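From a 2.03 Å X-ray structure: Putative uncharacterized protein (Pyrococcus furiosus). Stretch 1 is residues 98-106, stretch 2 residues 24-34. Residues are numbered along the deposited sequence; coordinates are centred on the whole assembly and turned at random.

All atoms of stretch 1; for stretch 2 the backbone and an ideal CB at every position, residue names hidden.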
# COMPACT_ATOMS: atom_id res chain seq x y z
N LYS A 98 11.12 8.75 -16.83
CA LYS A 98 11.91 8.22 -17.94
C LYS A 98 11.17 7.12 -18.71
O LYS A 98 11.34 6.99 -19.92
CB LYS A 98 13.24 7.67 -17.43
CG LYS A 98 14.07 6.96 -18.49
CD LYS A 98 15.37 6.43 -17.90
CE LYS A 98 16.21 5.72 -18.95
NZ LYS A 98 17.48 5.19 -18.38
N SER A 99 10.36 6.34 -18.00
CA SER A 99 9.59 5.26 -18.62
C SER A 99 8.16 5.36 -18.09
O SER A 99 7.75 4.59 -17.23
CB SER A 99 10.21 3.91 -18.24
OG SER A 99 9.54 2.84 -18.87
N PRO A 100 7.38 6.32 -18.62
CA PRO A 100 5.99 6.62 -18.27
C PRO A 100 4.86 5.67 -18.65
O PRO A 100 3.70 6.02 -18.50
CB PRO A 100 5.78 8.00 -18.87
CG PRO A 100 6.59 7.92 -20.13
CD PRO A 100 7.87 7.27 -19.65
N GLU A 101 5.17 4.47 -19.13
CA GLU A 101 4.10 3.54 -19.50
C GLU A 101 3.93 2.37 -18.54
O GLU A 101 4.92 1.80 -18.06
CB GLU A 101 4.33 2.99 -20.91
CG GLU A 101 4.20 4.01 -22.03
CD GLU A 101 4.17 3.37 -23.40
OE1 GLU A 101 3.20 2.62 -23.69
OE2 GLU A 101 5.10 3.61 -24.20
N PHE A 102 2.68 2.03 -18.26
CA PHE A 102 2.36 0.91 -17.38
C PHE A 102 1.41 -0.05 -18.08
O PHE A 102 0.51 0.36 -18.80
CB PHE A 102 1.72 1.38 -16.07
CG PHE A 102 2.70 1.91 -15.06
CD1 PHE A 102 2.94 3.28 -14.95
CD2 PHE A 102 3.39 1.04 -14.22
CE1 PHE A 102 3.86 3.77 -14.02
CE2 PHE A 102 4.31 1.52 -13.29
CZ PHE A 102 4.54 2.89 -13.19
N LYS A 103 1.63 -1.35 -17.85
CA LYS A 103 0.80 -2.38 -18.44
C LYS A 103 0.10 -3.15 -17.32
O LYS A 103 0.75 -3.73 -16.45
CB LYS A 103 1.68 -3.34 -19.25
CG LYS A 103 0.93 -4.42 -20.00
CD LYS A 103 0.06 -3.84 -21.11
CE LYS A 103 -0.48 -4.95 -22.01
NZ LYS A 103 -1.36 -4.41 -23.09
N ILE A 104 -1.23 -3.12 -17.33
CA ILE A 104 -2.02 -3.83 -16.33
C ILE A 104 -2.88 -4.81 -17.12
O ILE A 104 -3.85 -4.42 -17.77
CB ILE A 104 -2.94 -2.86 -15.52
CG1 ILE A 104 -2.10 -1.95 -14.62
CG2 ILE A 104 -3.90 -3.66 -14.66
CD1 ILE A 104 -1.22 -0.97 -15.36
N GLY A 105 -2.50 -6.08 -17.08
CA GLY A 105 -3.24 -7.07 -17.85
C GLY A 105 -3.01 -6.73 -19.31
O GLY A 105 -1.86 -6.62 -19.74
N ASP A 106 -4.08 -6.56 -20.07
CA ASP A 106 -3.95 -6.22 -21.49
C ASP A 106 -4.22 -4.74 -21.72
O ASP A 106 -4.37 -4.30 -22.86
CB ASP A 106 -4.92 -7.05 -22.33
CG ASP A 106 -4.66 -8.54 -22.21
OD1 ASP A 106 -3.56 -8.98 -22.60
OD2 ASP A 106 -5.55 -9.27 -21.73
N UNK A 24 1.14 -7.62 -8.17
CA UNK A 24 2.51 -8.01 -8.47
C UNK A 24 3.03 -7.42 -9.77
O UNK A 24 4.20 -7.05 -9.86
CB UNK A 24 2.61 -9.54 -8.53
N UNK A 25 2.16 -7.32 -10.77
CA UNK A 25 2.55 -6.76 -12.06
C UNK A 25 2.88 -5.27 -11.92
O UNK A 25 3.86 -4.78 -12.49
CB UNK A 25 1.44 -6.97 -13.09
N UNK A 26 2.05 -4.55 -11.17
CA UNK A 26 2.27 -3.12 -10.95
C UNK A 26 3.55 -2.91 -10.14
O UNK A 26 4.41 -2.10 -10.49
CB UNK A 26 1.07 -2.49 -10.23
N UNK A 27 3.67 -3.67 -9.05
CA UNK A 27 4.85 -3.63 -8.19
C UNK A 27 6.13 -3.84 -9.01
O UNK A 27 7.10 -3.10 -8.87
CB UNK A 27 4.74 -4.69 -7.09
N UNK A 28 6.11 -4.88 -9.84
CA UNK A 28 7.26 -5.22 -10.68
C UNK A 28 7.69 -4.08 -11.59
O UNK A 28 8.87 -3.78 -11.70
CB UNK A 28 6.94 -6.45 -11.53
N UNK A 29 6.72 -3.44 -12.24
CA UNK A 29 7.02 -2.34 -13.15
C UNK A 29 7.61 -1.14 -12.42
O UNK A 29 8.54 -0.51 -12.91
CB UNK A 29 5.75 -1.92 -13.90
N UNK A 30 7.07 -0.82 -11.24
CA UNK A 30 7.59 0.31 -10.48
C UNK A 30 9.04 0.02 -10.10
O UNK A 30 9.92 0.88 -10.27
CB UNK A 30 6.74 0.58 -9.24
N UNK A 31 9.30 -1.18 -9.59
CA UNK A 31 10.65 -1.56 -9.19
C UNK A 31 11.59 -1.56 -10.40
O UNK A 31 12.73 -1.09 -10.33
CB UNK A 31 10.64 -2.94 -8.52
N UNK A 32 11.11 -2.10 -11.52
CA UNK A 32 11.91 -2.15 -12.74
C UNK A 32 12.28 -0.73 -13.17
O UNK A 32 13.44 -0.44 -13.45
CB UNK A 32 11.15 -2.87 -13.86
N UNK A 33 11.30 0.16 -13.19
CA UNK A 33 11.54 1.54 -13.60
C UNK A 33 12.49 2.29 -12.65
O UNK A 33 13.36 3.02 -13.10
CB UNK A 33 10.21 2.29 -13.69
N UNK A 34 12.31 2.09 -11.35
CA UNK A 34 13.17 2.77 -10.37
C UNK A 34 14.59 2.22 -10.39
O UNK A 34 15.56 2.97 -10.24
CB UNK A 34 12.58 2.63 -8.96

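Phi/psi values near -63/-44 and successive backbone i+4 N to i O hydrogen bonds make 24-34 a helix; its axis passes 8.4 Å from that of strand 101-104 at 159°, nearly antiparallel. Positions 25, 29 and 33 therefore meet stretch 1 in reverse order.

Position 24 has nothing of stretch 1 within 5.5 Å of its ideal CB, so stretch 1 sets no preference; it is Tyr-24.

Position 25 points toward the strand end, its ideal CB 4.7 Å from Lys-103 O, with the amide of Gly-105 farther on. A long acceptor such as Glu or Gln would suit that amide. The residue is Glu-25, extended (chi1 and chi2 both t): Gly-105 N donates to Glu-25 OE2 at 3.1 Å and 168°. Glu-25 OE1 lies 2.9 Å from Lys-103 O, but both are acceptors and no bond forms; a water instead donates to Glu-25 OE1 and to Gly-105 O.

At position 26 CB points sideways, the ideal CB 5.4 Å from Ile-104 CG1, and a medium or large apolar group would suit. Leu-26 brings CD1 within 3.9 Å of Phe-102 CD2.

Positions 27 and 28 are unconstrained by stretch 1, their ideal CB atoms having none of it within 5.5 Å. They are Tyr-27, pointing away, and Ser-28, whose OG donates to Tyr-24 O.

Position 29 points toward the strand, its ideal CB 3.8 Å from Phe-102 CE2. The N and O of Lys-103 lie within reach of a long side chain, so a group able both to donate and to accept fits best, and Gln can pair with both; Glu could serve only the N and Lys only the O. Gln-29 does pair with both: Lys-103 N donates to Gln-29 OE1 (2.7 Å, 170°), and Gln-29 NE2 donates to Lys-103 O (2.6 Å, 144°). Gln-29 NE2 also donates to Glu-25 O, anchoring the amide to its own helix.

Position 30, its CB sideways, the ideal CB 4.8 Å from Phe-102 CE2, would take an aliphatic chain; Ile-30 places CG1 3.9 Å from Phe-102 CE2.

At positions 31 and 32 stretch 1 sets no preference, with none of it within 5.5 Å of either ideal CB; they are Val-31 and Glu-32.

Position 33 points toward Ser-99, its ideal CB 4.8 Å from Ser-99 CB. Near the face of the Phe-102 ring, Ser-99 O, Ser-99 OG and Glu-101 O offer acceptors, so a long donor, Lys or possibly Arg, is favoured. Lys-33 NZ donates to Ser-99 OG, Ser-99 O and Glu-101 O, each at 2.8 Å. On the way, Lys-33 CE sits over one ring face, 3.9 Å from the centroid of Phe-102, a CH-pi contact.

Position 34, out of reach, is Ala-34.

Stretch 2 (24-34) YELYSQIVEKA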
# COMPACT_ATOMS: atom_id res chain seq x y z
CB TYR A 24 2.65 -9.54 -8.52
CG TYR A 24 4.09 -9.98 -8.52
CD1 TYR A 24 4.89 -9.79 -7.40
CD2 TYR A 24 4.65 -10.58 -9.64
CE1 TYR A 24 6.23 -10.18 -7.40
CE2 TYR A 24 5.99 -10.98 -9.65
CZ TYR A 24 6.77 -10.78 -8.52
OH TYR A 24 8.09 -11.18 -8.52
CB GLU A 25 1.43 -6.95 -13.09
CG GLU A 25 1.83 -6.52 -14.50
CD GLU A 25 0.75 -6.78 -15.53
OE1 GLU A 25 1.04 -6.59 -16.74
OE2 GLU A 25 -0.38 -7.15 -15.15
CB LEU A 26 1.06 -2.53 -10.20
CG LEU A 26 1.10 -1.04 -9.85
CD1 LEU A 26 1.48 -0.21 -11.08
CD2 LEU A 26 -0.27 -0.62 -9.31
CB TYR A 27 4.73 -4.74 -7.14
CG TYR A 27 6.03 -5.19 -6.50
CD1 TYR A 27 6.70 -4.38 -5.58
CD2 TYR A 27 6.57 -6.44 -6.79
CE1 TYR A 27 7.87 -4.83 -4.95
CE2 TYR A 27 7.73 -6.90 -6.17
CZ TYR A 27 8.37 -6.08 -5.25
OH TYR A 27 9.50 -6.53 -4.61
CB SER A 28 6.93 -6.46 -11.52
OG SER A 28 6.62 -7.57 -10.70
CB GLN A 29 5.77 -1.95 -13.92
CG GLN A 29 5.28 -3.05 -14.85
CD GLN A 29 3.95 -2.72 -15.50
OE1 GLN A 29 3.88 -1.93 -16.44
NE2 GLN A 29 2.88 -3.32 -14.99
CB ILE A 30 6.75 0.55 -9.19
CG1 ILE A 30 5.32 0.92 -9.57
CG2 ILE A 30 7.40 1.65 -8.35
CD1 ILE A 30 4.35 0.99 -8.38
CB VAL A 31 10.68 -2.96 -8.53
CG1 VAL A 31 12.12 -3.38 -8.27
CG2 VAL A 31 9.88 -2.94 -7.22
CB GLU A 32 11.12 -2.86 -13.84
CG GLU A 32 11.90 -3.15 -15.12
CD GLU A 32 12.17 -1.90 -15.94
OE1 GLU A 32 11.20 -1.19 -16.28
OE2 GLU A 32 13.35 -1.64 -16.27
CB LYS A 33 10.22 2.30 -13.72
CG LYS A 33 9.30 1.73 -14.80
CD LYS A 33 7.95 2.41 -14.82
CE LYS A 33 7.02 1.74 -15.82
NZ LYS A 33 7.59 1.79 -17.20
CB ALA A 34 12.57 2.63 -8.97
O HOH W 1 0.43 -7.75 -18.86
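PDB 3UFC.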